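Local coordinates for protein malate dehydrogenase (Porphyromonas gingivalis, PDB 3FI9) that probably catalyses the NAD-dependent interconversion of malate and oxaloacetate, at residues D154-L162 against V173-G183; G269-M277 against L303-R314. One frame throughout, in Å; residues are numbered along the deposited sequence.

Contact 1 (D154-L162 against V173-G183)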
ATOM      1  N   ASP A 154      12.743   3.962  14.045  1.00 16.38           N
ATOM      2  CA  ASP A 154      14.170   4.094  14.385  1.00 18.52           C
ATOM      3  C   ASP A 154      14.775   2.676  14.484  1.00 17.91           C
ATOM      4  O   ASP A 154      15.912   2.440  14.054  1.00 17.43           O
ATOM      5  CB  ASP A 154      14.380   4.875  15.714  1.00 18.59           C
ATOM      6  CG  ASP A 154      14.364   6.423  15.522  1.00 22.38           C
ATOM      7  OD1 ASP A 154      14.340   6.922  14.379  1.00 22.34           O
ATOM      8  OD2 ASP A 154      14.364   7.156  16.535  1.00 28.74           O
ATOM      9  N   SER A 155      13.995   1.742  15.027  1.00 15.56           N
ATOM     10  CA  SER A 155      14.458   0.364  15.164  1.00 15.27           C
ATOM     11  C   SER A 155      14.555  -0.411  13.824  1.00 15.65           C
ATOM     12  O   SER A 155      15.505  -1.173  13.612  1.00 14.55           O
ATOM     13  CB  SER A 155      13.600  -0.392  16.183  1.00 16.90           C
ATOM     14  OG  SER A 155      13.735   0.158  17.498  1.00 15.86           O
ATOM     15  N   THR A 156      13.604  -0.203  12.907  1.00 15.78           N
ATOM     16  CA  THR A 156      13.639  -0.903  11.601  1.00 15.26           C
ATOM     17  C   THR A 156      14.717  -0.272  10.738  1.00 14.41           C
ATOM     18  O   THR A 156      15.394  -0.965   9.965  1.00 14.57           O
ATOM     19  CB  THR A 156      12.265  -0.861  10.858  1.00 14.30           C
ATOM     20  OG1 THR A 156      11.899   0.505  10.546  1.00 15.04           O
ATOM     21  CG2 THR A 156      11.200  -1.478  11.727  1.00 15.59           C
ATOM     22  N   ARG A 157      14.931   1.022  10.913  1.00 14.32           N
ATOM     23  CA  ARG A 157      15.980   1.682  10.146  1.00 14.53           C
ATOM     24  C   ARG A 157      17.345   1.204  10.685  1.00 14.44           C
ATOM     25  O   ARG A 157      18.253   0.893   9.926  1.00 15.36           O
ATOM     26  CB  ARG A 157      15.830   3.182  10.243  1.00 14.71           C
ATOM     27  CG  ARG A 157      14.646   3.681   9.419  1.00 14.67           C
ATOM     28  CD  ARG A 157      14.443   5.227   9.603  1.00 19.75           C
ATOM     29  NE  ARG A 157      13.295   5.658   8.813  1.00 18.40           N
ATOM     30  CZ  ARG A 157      12.670   6.827   8.976  1.00 21.55           C
ATOM     31  NH1 ARG A 157      13.078   7.685   9.892  1.00 23.12           N
ATOM     32  NH2 ARG A 157      11.634   7.145   8.214  1.00 21.39           N
ATOM     33  N   LEU A 158      17.473   1.091  11.991  1.00 14.53           N
ATOM     34  CA  LEU A 158      18.732   0.535  12.515  1.00 15.07           C
ATOM     35  C   LEU A 158      18.977  -0.883  11.984  1.00 15.36           C
ATOM     36  O   LEU A 158      20.098  -1.237  11.609  1.00 15.79           O
ATOM     37  CB  LEU A 158      18.774   0.590  14.039  1.00 14.32           C
ATOM     38  CG  LEU A 158      20.015   0.007  14.735  1.00 17.22           C
ATOM     39  CD1 LEU A 158      21.239   0.807  14.405  1.00 18.99           C
ATOM     40  CD2 LEU A 158      19.815   0.051  16.267  1.00 19.48           C
ATOM     41  N   GLN A 159      17.930  -1.693  11.958  1.00 14.19           N
ATOM     42  CA  GLN A 159      18.039  -3.043  11.403  1.00 14.68           C
ATOM     43  C   GLN A 159      18.495  -3.009   9.956  1.00 15.12           C
ATOM     44  O   GLN A 159      19.419  -3.740   9.555  1.00 16.73           O
ATOM     45  CB  GLN A 159      16.715  -3.814  11.534  1.00 12.50           C
ATOM     46  CG  GLN A 159      16.817  -5.292  11.072  1.00 16.36           C
ATOM     47  CD  GLN A 159      15.458  -5.962  10.945  1.00 17.36           C
ATOM     48  OE1 GLN A 159      14.557  -5.409  10.302  1.00 17.13           O
ATOM     49  NE2 GLN A 159      15.302  -7.151  11.539  1.00 14.63           N
ATOM     50  N   SER A 160      17.852  -2.169   9.162  1.00 15.14           N
ATOM     51  CA  SER A 160      18.218  -2.056   7.759  1.00 15.98           C
ATOM     52  C   SER A 160      19.674  -1.605   7.548  1.00 16.41           C
ATOM     53  O   SER A 160      20.433  -2.206   6.777  1.00 16.59           O
ATOM     54  CB  SER A 160      17.269  -1.079   7.070  1.00 16.13           C
ATOM     55  OG  SER A 160      17.658  -0.874   5.718  1.00 16.85           O
ATOM     56  N   GLU A 161      20.061  -0.552   8.246  1.00 16.37           N
ATOM     57  CA  GLU A 161      21.401  -0.004   8.108  1.00 16.73           C
ATOM     58  C   GLU A 161      22.463  -1.015   8.531  1.00 16.21           C
ATOM     59  O   GLU A 161      23.462  -1.147   7.842  1.00 17.40           O
ATOM     60  CB  GLU A 161      21.545   1.343   8.844  1.00 17.07           C
ATOM     61  CG  GLU A 161      20.652   2.509   8.301  1.00 17.35           C
ATOM     62  CD  GLU A 161      20.989   2.941   6.883  1.00 20.85           C
ATOM     63  OE1 GLU A 161      22.175   2.929   6.479  1.00 21.77           O
ATOM     64  OE2 GLU A 161      20.056   3.321   6.158  1.00 24.29           O
ATOM     65  N   LEU A 162      22.225  -1.780   9.610  1.00 16.73           N
ATOM     66  CA  LEU A 162      23.116  -2.900  10.000  1.00 16.24           C
ATOM     67  C   LEU A 162      23.186  -4.013   8.958  1.00 17.00           C
ATOM     68  O   LEU A 162      24.288  -4.512   8.636  1.00 16.28           O
ATOM     69  CB  LEU A 162      22.719  -3.480  11.355  1.00 16.45           C
ATOM     70  CG  LEU A 162      23.176  -2.633  12.569  1.00 16.33           C
ATOM     71  CD1 LEU A 162      22.357  -3.029  13.775  1.00 18.51           C
ATOM     72  CD2 LEU A 162      24.693  -2.830  12.845  1.00 15.74           C
ATOM     73  N   VAL A 173      19.398  -9.622  11.177  1.00 20.71           N
ATOM     74  CA  VAL A 173      19.798  -8.711  12.265  1.00 19.74           C
ATOM     75  C   VAL A 173      18.589  -8.693  13.233  1.00 20.89           C
ATOM     76  O   VAL A 173      17.531  -8.181  12.896  1.00 21.47           O
ATOM     77  CB  VAL A 173      20.111  -7.291  11.733  1.00 19.10           C
ATOM     78  CG1 VAL A 173      20.538  -6.362  12.878  1.00 18.04           C
ATOM     79  CG2 VAL A 173      21.202  -7.330  10.693  1.00 19.29           C
ATOM     80  N   THR A 174      18.735  -9.247  14.420  1.00 19.97           N
ATOM     81  CA  THR A 174      17.559  -9.494  15.214  1.00 20.79           C
ATOM     82  C   THR A 174      17.542  -8.560  16.413  1.00 21.33           C
ATOM     83  O   THR A 174      18.594  -8.148  16.883  1.00 20.45           O
ATOM     84  CB  THR A 174      17.504 -10.981  15.626  1.00 20.89           C
ATOM     85  OG1 THR A 174      18.733 -11.335  16.282  1.00 22.35           O
ATOM     86  CG2 THR A 174      17.358 -11.842  14.352  1.00 20.65           C
ATOM     87  N   ASN A 175      16.342  -8.182  16.868  1.00 21.96           N
ATOM     88  CA  ASN A 175      16.202  -7.434  18.128  1.00 22.50           C
ATOM     89  C   ASN A 175      16.957  -6.102  18.176  1.00 22.20           C
ATOM     90  O   ASN A 175      17.548  -5.744  19.221  1.00 21.80           O
ATOM     91  CB  ASN A 175      16.642  -8.292  19.318  1.00 22.99           C
ATOM     92  CG  ASN A 175      15.856  -7.977  20.585  1.00 26.73           C
ATOM     93  OD1 ASN A 175      14.716  -7.549  20.507  1.00 32.95           O
ATOM     94  ND2 ASN A 175      16.469  -8.167  21.752  1.00 29.35           N
ATOM     95  N   THR A 176      16.900  -5.337  17.088  1.00 20.79           N
ATOM     96  CA  THR A 176      17.511  -4.008  17.073  1.00 21.52           C
ATOM     97  C   THR A 176      16.520  -3.097  17.782  1.00 20.41           C
ATOM     98  O   THR A 176      15.305  -3.142  17.502  1.00 20.93           O
ATOM     99  CB  THR A 176      17.660  -3.473  15.652  1.00 21.66           C
ATOM    100  OG1 THR A 176      16.532  -3.916  14.893  1.00 25.81           O
ATOM    101  CG2 THR A 176      18.911  -3.988  14.985  1.00 22.90           C
ATOM    102  N   ARG A 177      17.019  -2.273  18.688  1.00 18.97           N
ATOM    103  CA  ARG A 177      16.138  -1.497  19.545  1.00 18.61           C
ATOM    104  C   ARG A 177      16.683  -0.107  19.791  1.00 18.12           C
ATOM    105  O   ARG A 177      17.845   0.035  20.139  1.00 17.95           O
ATOM    106  CB  ARG A 177      15.940  -2.189  20.912  1.00 17.51           C
ATOM    107  CG  ARG A 177      15.129  -3.417  20.846  1.00 20.04           C
ATOM    108  CD  ARG A 177      13.727  -3.101  20.412  1.00 23.60           C
ATOM    109  NE  ARG A 177      12.889  -4.274  20.549  1.00 24.48           N
ATOM    110  CZ  ARG A 177      12.603  -5.117  19.562  1.00 26.85           C
ATOM    111  NH1 ARG A 177      13.077  -4.920  18.342  1.00 23.73           N
ATOM    112  NH2 ARG A 177      11.833  -6.173  19.810  1.00 29.57           N
ATOM    113  N   THR A 178      15.847   0.917  19.571  1.00 18.99           N
ATOM    114  CA  THR A 178      16.111   2.228  20.128  1.00 18.35           C
ATOM    115  C   THR A 178      14.933   2.552  21.066  1.00 18.04           C
ATOM    116  O   THR A 178      13.779   2.249  20.755  1.00 18.81           O
ATOM    117  CB  THR A 178      16.251   3.356  19.065  1.00 19.08           C
ATOM    118  OG1 THR A 178      14.957   3.691  18.553  1.00 19.28           O
ATOM    119  CG2 THR A 178      17.138   2.932  17.853  1.00 19.28           C
ATOM    120  N   TYR A 179      15.215   3.244  22.164  1.00 17.48           N
ATOM    121  CA  TYR A 179      14.190   3.695  23.089  1.00 18.10           C
ATOM    122  C   TYR A 179      14.288   5.211  23.324  1.00 18.97           C
ATOM    123  O   TYR A 179      15.211   5.898  22.809  1.00 19.60           O
ATOM    124  CB  TYR A 179      14.320   2.941  24.431  1.00 16.96           C
ATOM    125  CG  TYR A 179      14.235   1.439  24.305  1.00 17.47           C
ATOM    126  CD1 TYR A 179      13.096   0.819  23.796  1.00 17.82           C
ATOM    127  CD2 TYR A 179      15.289   0.642  24.716  1.00 15.91           C
ATOM    128  CE1 TYR A 179      13.045  -0.572  23.671  1.00 17.45           C
ATOM    129  CE2 TYR A 179      15.238  -0.721  24.620  1.00 20.18           C
ATOM    130  CZ  TYR A 179      14.124  -1.320  24.086  1.00 20.22           C
ATOM    131  OH  TYR A 179      14.087  -2.687  24.022  1.00 20.85           O
ATOM    132  N   GLY A 180      13.313   5.746  24.061  1.00 18.94           N
ATOM    133  CA  GLY A 180      13.301   7.195  24.398  1.00 19.45           C
ATOM    134  C   GLY A 180      12.579   8.069  23.394  1.00 19.98           C
ATOM    135  O   GLY A 180      11.403   7.846  23.121  1.00 20.27           O
ATOM    136  N   GLY A 181      13.299   9.044  22.838  1.00 19.54           N
ATOM    137  CA  GLY A 181      12.749   9.982  21.839  1.00 20.82           C
ATOM    138  C   GLY A 181      13.099   9.439  20.475  1.00 21.48           C
ATOM    139  O   GLY A 181      13.571   8.306  20.370  1.00 21.01           O
ATOM    140  N   HIS A 182      12.907  10.233  19.433  1.00 22.44           N
ATOM    141  CA  HIS A 182      13.275   9.814  18.092  1.00 24.44           C
ATOM    142  C   HIS A 182      14.320  10.698  17.431  1.00 25.15           C
ATOM    143  O   HIS A 182      14.641  11.795  17.920  1.00 25.39           O
ATOM    144  CB  HIS A 182      12.039   9.721  17.211  1.00 25.24           C
ATOM    145  CG  HIS A 182      11.521  11.049  16.758  1.00 31.32           C
ATOM    146  ND1 HIS A 182      10.839  11.909  17.595  1.00 34.08           N
ATOM    147  CD2 HIS A 182      11.579  11.663  15.552  1.00 33.32           C
ATOM    148  CE1 HIS A 182      10.490  12.991  16.920  1.00 34.56           C
ATOM    149  NE2 HIS A 182      10.939  12.874  15.683  1.00 36.11           N
ATOM    150  N   GLY A 183      14.823  10.222  16.298  1.00 25.57           N
ATOM    151  CA  GLY A 183      15.871  10.886  15.564  1.00 25.27           C
ATOM    152  C   GLY A 183      17.023  11.240  16.497  1.00 25.46           C
ATOM    153  O   GLY A 183      17.653  10.381  17.148  1.00 24.59           O
TER
HETATM  154  O   HOH W   1      13.817   6.002  18.762  1.00 30.79           O
HETATM  155  O   HOH W   2      12.388   2.385  17.663  1.00 18.05           O
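Q159 runs past V173 the opposite way where helix 153-166 lies along the returning chain, and the Q159 amide closes that end: NE2 gives V173 O a nearly straight bond of 2.8 Å, with the carbonyl oxygen in the amide plane. The extended chain of Q159 makes this reach possible, and OE1 turns to Q170. The tight part lies beside it. L162 CD1 sits 3.9 Å from V173 CG1 and 3.8 Å from T176 CG2, and L217 of helix 211-222 packs on L162. T176 OG1, set between its backbone N and carbonyl carbon (chi1 36°), bonds to S155 O from above the carbonyl plane, while the helical N-H of Q159 reaches the same oxygen from the opposite face. S155 OG accepts from T178 N at 3.1 Å. The D154 end is looser and wet. One water there accepts a hydrogen bond from T178 OG1 and donates to D154 OD2 and G181 O; a second joins S155 OG to T178 OG1. D154 OD2 also accepts from G183 N at 3.1 Å, through its syn lone pair. The carboxylate thus grips the backbone just after H182, the predicted proton acceptor, and probably helps position this active-site loop.

Contact 2 (G269-M277 against L303-R314)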
ATOM      1  N   GLY A 269      12.625   8.196  38.191  1.00 23.72           N
ATOM      2  CA  GLY A 269      13.686   8.478  37.205  1.00 22.94           C
ATOM      3  C   GLY A 269      13.172   8.826  35.818  1.00 22.41           C
ATOM      4  O   GLY A 269      13.854   9.482  35.027  1.00 22.67           O
ATOM      5  N   PHE A 270      11.947   8.406  35.526  1.00 20.91           N
ATOM      6  CA  PHE A 270      11.322   8.684  34.218  1.00 20.44           C
ATOM      7  C   PHE A 270       9.834   9.060  34.434  1.00 19.72           C
ATOM      8  O   PHE A 270       8.944   8.301  34.127  1.00 17.68           O
ATOM      9  CB  PHE A 270      11.445   7.417  33.369  1.00 18.84           C
ATOM     10  CG  PHE A 270      12.874   7.046  33.071  1.00 19.31           C
ATOM     11  CD1 PHE A 270      13.552   7.668  32.035  1.00 19.16           C
ATOM     12  CD2 PHE A 270      13.552   6.103  33.854  1.00 20.49           C
ATOM     13  CE1 PHE A 270      14.881   7.329  31.755  1.00 21.29           C
ATOM     14  CE2 PHE A 270      14.910   5.752  33.573  1.00 20.81           C
ATOM     15  CZ  PHE A 270      15.554   6.370  32.531  1.00 20.14           C
ATOM     16  N   GLU A 271       9.579  10.223  35.027  1.00 19.97           N
ATOM     17  CA  GLU A 271       8.231  10.507  35.501  1.00 20.40           C
ATOM     18  C   GLU A 271       7.385  11.177  34.437  1.00 20.29           C
ATOM     19  O   GLU A 271       7.895  12.025  33.704  1.00 19.74           O
ATOM     20  CB  GLU A 271       8.338  11.420  36.733  1.00 21.65           C
ATOM     21  CG  GLU A 271       9.146  10.778  37.878  1.00 22.97           C
ATOM     22  CD  GLU A 271      10.653  11.024  37.814  1.00 27.68           C
ATOM     23  OE1 GLU A 271      11.190  11.594  36.808  1.00 27.39           O
ATOM     24  OE2 GLU A 271      11.320  10.612  38.803  1.00 29.62           O
ATOM     25  N   HIS A 272       6.091  10.829  34.366  1.00 20.16           N
ATOM     26  CA  HIS A 272       5.106  11.684  33.635  1.00 19.51           C
ATOM     27  C   HIS A 272       5.486  12.002  32.211  1.00 19.00           C
ATOM     28  O   HIS A 272       5.676  13.172  31.842  1.00 18.42           O
ATOM     29  CB  HIS A 272       4.899  13.006  34.385  1.00 19.79           C
ATOM     30  CG  HIS A 272       4.390  12.817  35.771  1.00 21.29           C
ATOM     31  ND1 HIS A 272       5.111  13.187  36.891  1.00 24.99           N
ATOM     32  CD2 HIS A 272       3.259  12.228  36.225  1.00 21.80           C
ATOM     33  CE1 HIS A 272       4.436  12.853  37.978  1.00 22.45           C
ATOM     34  NE2 HIS A 272       3.309  12.272  37.605  1.00 24.47           N
ATOM     35  N   ILE A 273       5.606  10.959  31.386  1.00 18.91           N
ATOM     36  CA  ILE A 273       6.134  11.180  30.045  1.00 18.48           C
ATOM     37  C   ILE A 273       5.613  10.150  29.081  1.00 17.99           C
ATOM     38  O   ILE A 273       5.069   9.111  29.506  1.00 18.77           O
ATOM     39  CB  ILE A 273       7.710  11.121  30.081  1.00 18.58           C
ATOM     40  CG1 ILE A 273       8.310  11.820  28.874  1.00 19.42           C
ATOM     41  CG2 ILE A 273       8.205   9.659  30.235  1.00 17.57           C
ATOM     42  CD1 ILE A 273       8.177  13.368  28.972  1.00 17.92           C
ATOM     43  N   MET A 274       5.756  10.406  27.782  1.00 19.12           N
ATOM     44  CA  MET A 274       5.524   9.317  26.776  1.00 20.93           C
ATOM     45  C   MET A 274       6.866   9.092  26.082  1.00 20.08           C
ATOM     46  O   MET A 274       7.462  10.066  25.595  1.00 18.54           O
ATOM     47  CB  MET A 274       4.565   9.767  25.678  1.00 20.46           C
ATOM     48  CG  MET A 274       3.226  10.289  26.136  1.00 25.18           C
ATOM     49  SD  MET A 274       2.039   8.904  26.263  1.00 28.93           S
ATOM     50  CE  MET A 274       2.090   8.390  24.528  1.00  8.91           C
ATOM     51  N   MET A 275       7.306   7.834  26.015  1.00 17.85           N
ATOM     52  CA  MET A 275       8.602   7.460  25.435  1.00 18.00           C
ATOM     53  C   MET A 275       8.437   6.180  24.631  1.00 16.92           C
ATOM     54  O   MET A 275       7.590   5.375  24.979  1.00 18.21           O
ATOM     55  CB  MET A 275       9.619   7.122  26.554  1.00 17.84           C
ATOM     56  CG  MET A 275      10.327   8.319  27.103  1.00 19.94           C
ATOM     57  SD  MET A 275      11.736   7.852  28.108  1.00 15.79           S
ATOM     58  CE  MET A 275      10.971   6.790  29.256  1.00 16.04           C
ATOM     59  N   ALA A 276       9.294   5.978  23.617  1.00 16.84           N
ATOM     60  CA  ALA A 276       9.470   4.682  22.956  1.00 16.92           C
ATOM     61  C   ALA A 276      10.044   3.715  23.984  1.00 17.30           C
ATOM     62  O   ALA A 276      11.045   4.034  24.644  1.00 16.69           O
ATOM     63  CB  ALA A 276      10.447   4.796  21.732  1.00 16.62           C
ATOM     64  N   MET A 277       9.382   2.573  24.141  1.00 17.68           N
ATOM     65  CA  MET A 277       9.683   1.624  25.195  1.00 18.01           C
ATOM     66  C   MET A 277       9.645   0.202  24.660  1.00 18.26           C
ATOM     67  O   MET A 277       9.215  -0.034  23.535  1.00 17.51           O
ATOM     68  CB  MET A 277       8.673   1.779  26.346  1.00 17.74           C
ATOM     69  CG  MET A 277       8.896   3.010  27.235  1.00 19.02           C
ATOM     70  SD  MET A 277      10.149   2.693  28.576  1.00 15.72           S
ATOM     71  CE  MET A 277      11.639   2.767  27.655  1.00 20.35           C
ATOM     72  N   LEU A 303      19.318   6.754  27.870  1.00 18.23           N
ATOM     73  CA  LEU A 303      17.847   6.839  27.944  1.00 18.67           C
ATOM     74  C   LEU A 303      17.400   8.002  28.862  1.00 18.76           C
ATOM     75  O   LEU A 303      16.460   8.736  28.544  1.00 18.72           O
ATOM     76  CB  LEU A 303      17.255   5.514  28.430  1.00 19.39           C
ATOM     77  CG  LEU A 303      15.719   5.404  28.436  1.00 20.60           C
ATOM     78  CD1 LEU A 303      15.163   5.618  27.033  1.00 23.66           C
ATOM     79  CD2 LEU A 303      15.207   4.073  28.978  1.00 22.22           C
ATOM     80  N   LYS A 304      18.094   8.175  29.976  1.00 19.25           N
ATOM     81  CA  LYS A 304      17.818   9.294  30.891  1.00 21.47           C
ATOM     82  C   LYS A 304      18.076  10.638  30.199  1.00 22.28           C
ATOM     83  O   LYS A 304      17.295  11.576  30.340  1.00 22.76           O
ATOM     84  CB  LYS A 304      18.676   9.143  32.162  1.00 21.60           C
ATOM     85  CG  LYS A 304      18.524  10.258  33.195  1.00 23.32           C
ATOM     86  CD  LYS A 304      17.040  10.516  33.529  1.00 24.79           C
ATOM     87  CE  LYS A 304      16.910  11.449  34.753  1.00 29.11           C
ATOM     88  NZ  LYS A 304      15.493  11.673  35.178  1.00 26.48           N
ATOM     89  N   GLU A 305      19.164  10.725  29.426  1.00 23.80           N
ATOM     90  CA  GLU A 305      19.448  11.900  28.610  1.00 24.11           C
ATOM     91  C   GLU A 305      18.285  12.241  27.658  1.00 23.70           C
ATOM     92  O   GLU A 305      17.863  13.393  27.553  1.00 22.14           O
ATOM     93  CB  GLU A 305      20.664  11.602  27.724  1.00 26.15           C
ATOM     94  CG  GLU A 305      21.993  11.763  28.362  1.00 30.42           C
ATOM     95  CD  GLU A 305      22.533  13.172  28.151  1.00 39.57           C
ATOM     96  OE1 GLU A 305      22.275  14.033  29.024  1.00 43.66           O
ATOM     97  OE2 GLU A 305      23.233  13.414  27.129  1.00 41.64           O
ATOM     98  N   SER A 306      17.830  11.241  26.905  1.00 20.89           N
ATOM     99  CA  SER A 306      16.668  11.389  26.032  1.00 21.09           C
ATOM    100  C   SER A 306      15.425  11.816  26.871  1.00 20.26           C
ATOM    101  O   SER A 306      14.685  12.782  26.516  1.00 19.66           O
ATOM    102  CB  SER A 306      16.441  10.055  25.291  1.00 20.71           C
ATOM    103  OG  SER A 306      15.319  10.103  24.447  1.00 24.35           O
ATOM    104  N   TYR A 307      15.233  11.147  28.000  1.00 19.70           N
ATOM    105  CA  TYR A 307      14.133  11.497  28.916  1.00 19.88           C
ATOM    106  C   TYR A 307      14.193  13.012  29.243  1.00 20.57           C
ATOM    107  O   TYR A 307      13.184  13.703  29.157  1.00 21.13           O
ATOM    108  CB  TYR A 307      14.107  10.650  30.205  1.00 19.85           C
ATOM    109  CG  TYR A 307      13.109  11.227  31.201  1.00 20.76           C
ATOM    110  CD1 TYR A 307      11.754  10.894  31.145  1.00 22.45           C
ATOM    111  CD2 TYR A 307      13.515  12.202  32.121  1.00 22.85           C
ATOM    112  CE1 TYR A 307      10.823  11.500  32.032  1.00 19.83           C
ATOM    113  CE2 TYR A 307      12.610  12.815  32.984  1.00 21.66           C
ATOM    114  CZ  TYR A 307      11.277  12.447  32.942  1.00 20.81           C
ATOM    115  OH  TYR A 307      10.409  13.079  33.808  1.00 20.06           O
ATOM    116  N   SER A 308      15.372  13.536  29.577  1.00 20.44           N
ATOM    117  CA  SER A 308      15.495  14.950  29.981  1.00 21.12           C
ATOM    118  C   SER A 308      15.076  15.936  28.893  1.00 21.66           C
ATOM    119  O   SER A 308      14.495  17.005  29.180  1.00 21.22           O
ATOM    120  CB  SER A 308      16.922  15.251  30.461  1.00 20.90           C
ATOM    121  OG  SER A 308      17.237  14.375  31.558  1.00 25.34           O
ATOM    122  N   HIS A 309      15.384  15.616  27.644  1.00 21.81           N
ATOM    123  CA  HIS A 309      14.953  16.479  26.551  1.00 22.47           C
ATOM    124  C   HIS A 309      13.432  16.400  26.380  1.00 22.96           C
ATOM    125  O   HIS A 309      12.764  17.419  26.105  1.00 22.89           O
ATOM    126  CB  HIS A 309      15.640  16.065  25.256  1.00 24.16           C
ATOM    127  CG  HIS A 309      15.338  16.958  24.103  1.00 28.85           C
ATOM    128  ND1 HIS A 309      14.139  16.917  23.425  1.00 32.29           N
ATOM    129  CD2 HIS A 309      16.087  17.915  23.496  1.00 33.46           C
ATOM    130  CE1 HIS A 309      14.156  17.813  22.451  1.00 35.33           C
ATOM    131  NE2 HIS A 309      15.327  18.427  22.467  1.00 35.92           N
ATOM    132  N   LEU A 310      12.877  15.199  26.543  1.00 21.12           N
ATOM    133  CA  LEU A 310      11.429  15.029  26.386  1.00 21.64           C
ATOM    134  C   LEU A 310      10.665  15.806  27.472  1.00 21.42           C
ATOM    135  O   LEU A 310       9.628  16.427  27.197  1.00 19.96           O
ATOM    136  CB  LEU A 310      11.037  13.546  26.450  1.00 21.31           C
ATOM    137  CG  LEU A 310      11.586  12.716  25.271  1.00 23.33           C
ATOM    138  CD1 LEU A 310      11.110  11.255  25.364  1.00 23.74           C
ATOM    139  CD2 LEU A 310      11.175  13.322  23.945  1.00 25.57           C
ATOM    140  N   ALA A 311      11.196  15.745  28.689  1.00 20.95           N
ATOM    141  CA  ALA A 311      10.627  16.410  29.853  1.00 21.86           C
ATOM    142  C   ALA A 311      10.667  17.921  29.687  1.00 22.67           C
ATOM    143  O   ALA A 311       9.714  18.624  30.034  1.00 22.81           O
ATOM    144  CB  ALA A 311      11.380  15.971  31.128  1.00 21.56           C
ATOM    145  N   LYS A 312      11.733  18.442  29.103  1.00 23.51           N
ATOM    146  CA  LYS A 312      11.728  19.865  28.779  1.00 24.59           C
ATOM    147  C   LYS A 312      10.649  20.279  27.780  1.00 24.92           C
ATOM    148  O   LYS A 312      10.023  21.342  27.943  1.00 23.13           O
ATOM    149  CB  LYS A 312      13.099  20.344  28.313  1.00 26.21           C
ATOM    150  CG  LYS A 312      14.062  20.426  29.488  1.00 29.46           C
ATOM    151  CD  LYS A 312      15.476  20.680  29.009  1.00 35.63           C
ATOM    152  CE  LYS A 312      15.514  21.802  28.011  1.00 37.78           C
ATOM    153  NZ  LYS A 312      16.894  22.387  27.983  1.00 43.88           N
ATOM    154  N   LEU A 313      10.409  19.452  26.765  1.00 23.94           N
ATOM    155  CA  LEU A 313       9.371  19.764  25.775  1.00 24.18           C
ATOM    156  C   LEU A 313       7.969  19.665  26.414  1.00 23.71           C
ATOM    157  O   LEU A 313       7.107  20.508  26.170  1.00 23.35           O
ATOM    158  CB  LEU A 313       9.451  18.814  24.559  1.00 24.22           C
ATOM    159  CG  LEU A 313       8.798  19.340  23.275  1.00 27.80           C
ATOM    160  CD1 LEU A 313       9.500  20.646  22.834  1.00 26.87           C
ATOM    161  CD2 LEU A 313       8.827  18.315  22.159  1.00 27.95           C
ATOM    162  N   ARG A 314       7.752  18.632  27.221  1.00 22.33           N
ATOM    163  CA  ARG A 314       6.507  18.504  27.966  1.00 22.94           C
ATOM    164  C   ARG A 314       6.232  19.777  28.768  1.00 24.26           C
ATOM    165  O   ARG A 314       5.119  20.282  28.753  1.00 24.29           O
ATOM    166  CB  ARG A 314       6.564  17.325  28.916  1.00 22.47           C
ATOM    167  CG  ARG A 314       5.363  17.171  29.840  1.00 22.06           C
ATOM    168  CD  ARG A 314       5.787  16.347  31.079  1.00 23.87           C
ATOM    169  NE  ARG A 314       6.828  17.033  31.861  1.00 22.69           N
ATOM    170  CZ  ARG A 314       7.674  16.417  32.687  1.00 21.98           C
ATOM    171  NH1 ARG A 314       7.592  15.118  32.847  1.00 22.69           N
ATOM    172  NH2 ARG A 314       8.598  17.104  33.365  1.00 18.97           N
TER
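Strand 273-277, at the edge of the mixed eight-stranded sheet, and helix 303-314 run roughly antiparallel, their axes 139° apart and 9.0 Å at closest approach, in the alpha/beta C-terminal domain of the lactate/malate dehydrogenase fold. The chain turns a corner at H272, where H272 and I273 both face V265 in a G1 beta bulge, and the helix packs on both arms of the bend. Y307 fills the middle. With CG anti to its backbone N (chi1 170°), its ring extends from the helix toward the corner, and F270 CA lies over one face, 3.9 Å from the ring centroid, in a CH-pi contact. The edge of the F270 ring is turned to the Y307 face in an offset edge-to-face pair, the planes almost perpendicular, while F270 CD1 comes to 3.5 Å from Y307 CB. I273 CG2 meets the Y307 ring at its edge, and I273 CD1 rests 3.8 Å from L310 CB. Farther along the strand, M275 CG packs against L310 CD1, and the M277 methyl, on a chain bent at chi2 and chi3, touches L303 CD2. Three side chains from the helix meet three backbone carbonyls near the corner, those of G269, E271 and H272. K304 NZ bonds to G269 O at 2.7 Å, Y307 OH takes an in-plane lone pair of E271 O, and R314 serves H272 O. This last donor, NH1, lies 2.9 Å from H272 O and stands above the carbonyl plane, although the oxygen itself lies close to the plane of the guanidinium.

From the N terminus, the chain first builds the Rossmann-type NAD-binding region, then enters helix 153-166. Contact 1 closes a short loop, as 173-183 returns along that helix ten residues later. Contact 2 opens much farther on and closes a loop of 25 residues, bringing helix 297-319 back onto the edge strand 273-277. The two loops follow in series, neither enclosing nor crossing the other. They nevertheless meet in space, their centres 18 Å apart: G180 O probably accepts from A276 N and S306 OG probably bonds to G181 N, while G180 N packs on L303 CD1. Through the glycines before H182, segment 173-183, which lies on helix 153-166, is thus tied to the strand and helix of contact 2.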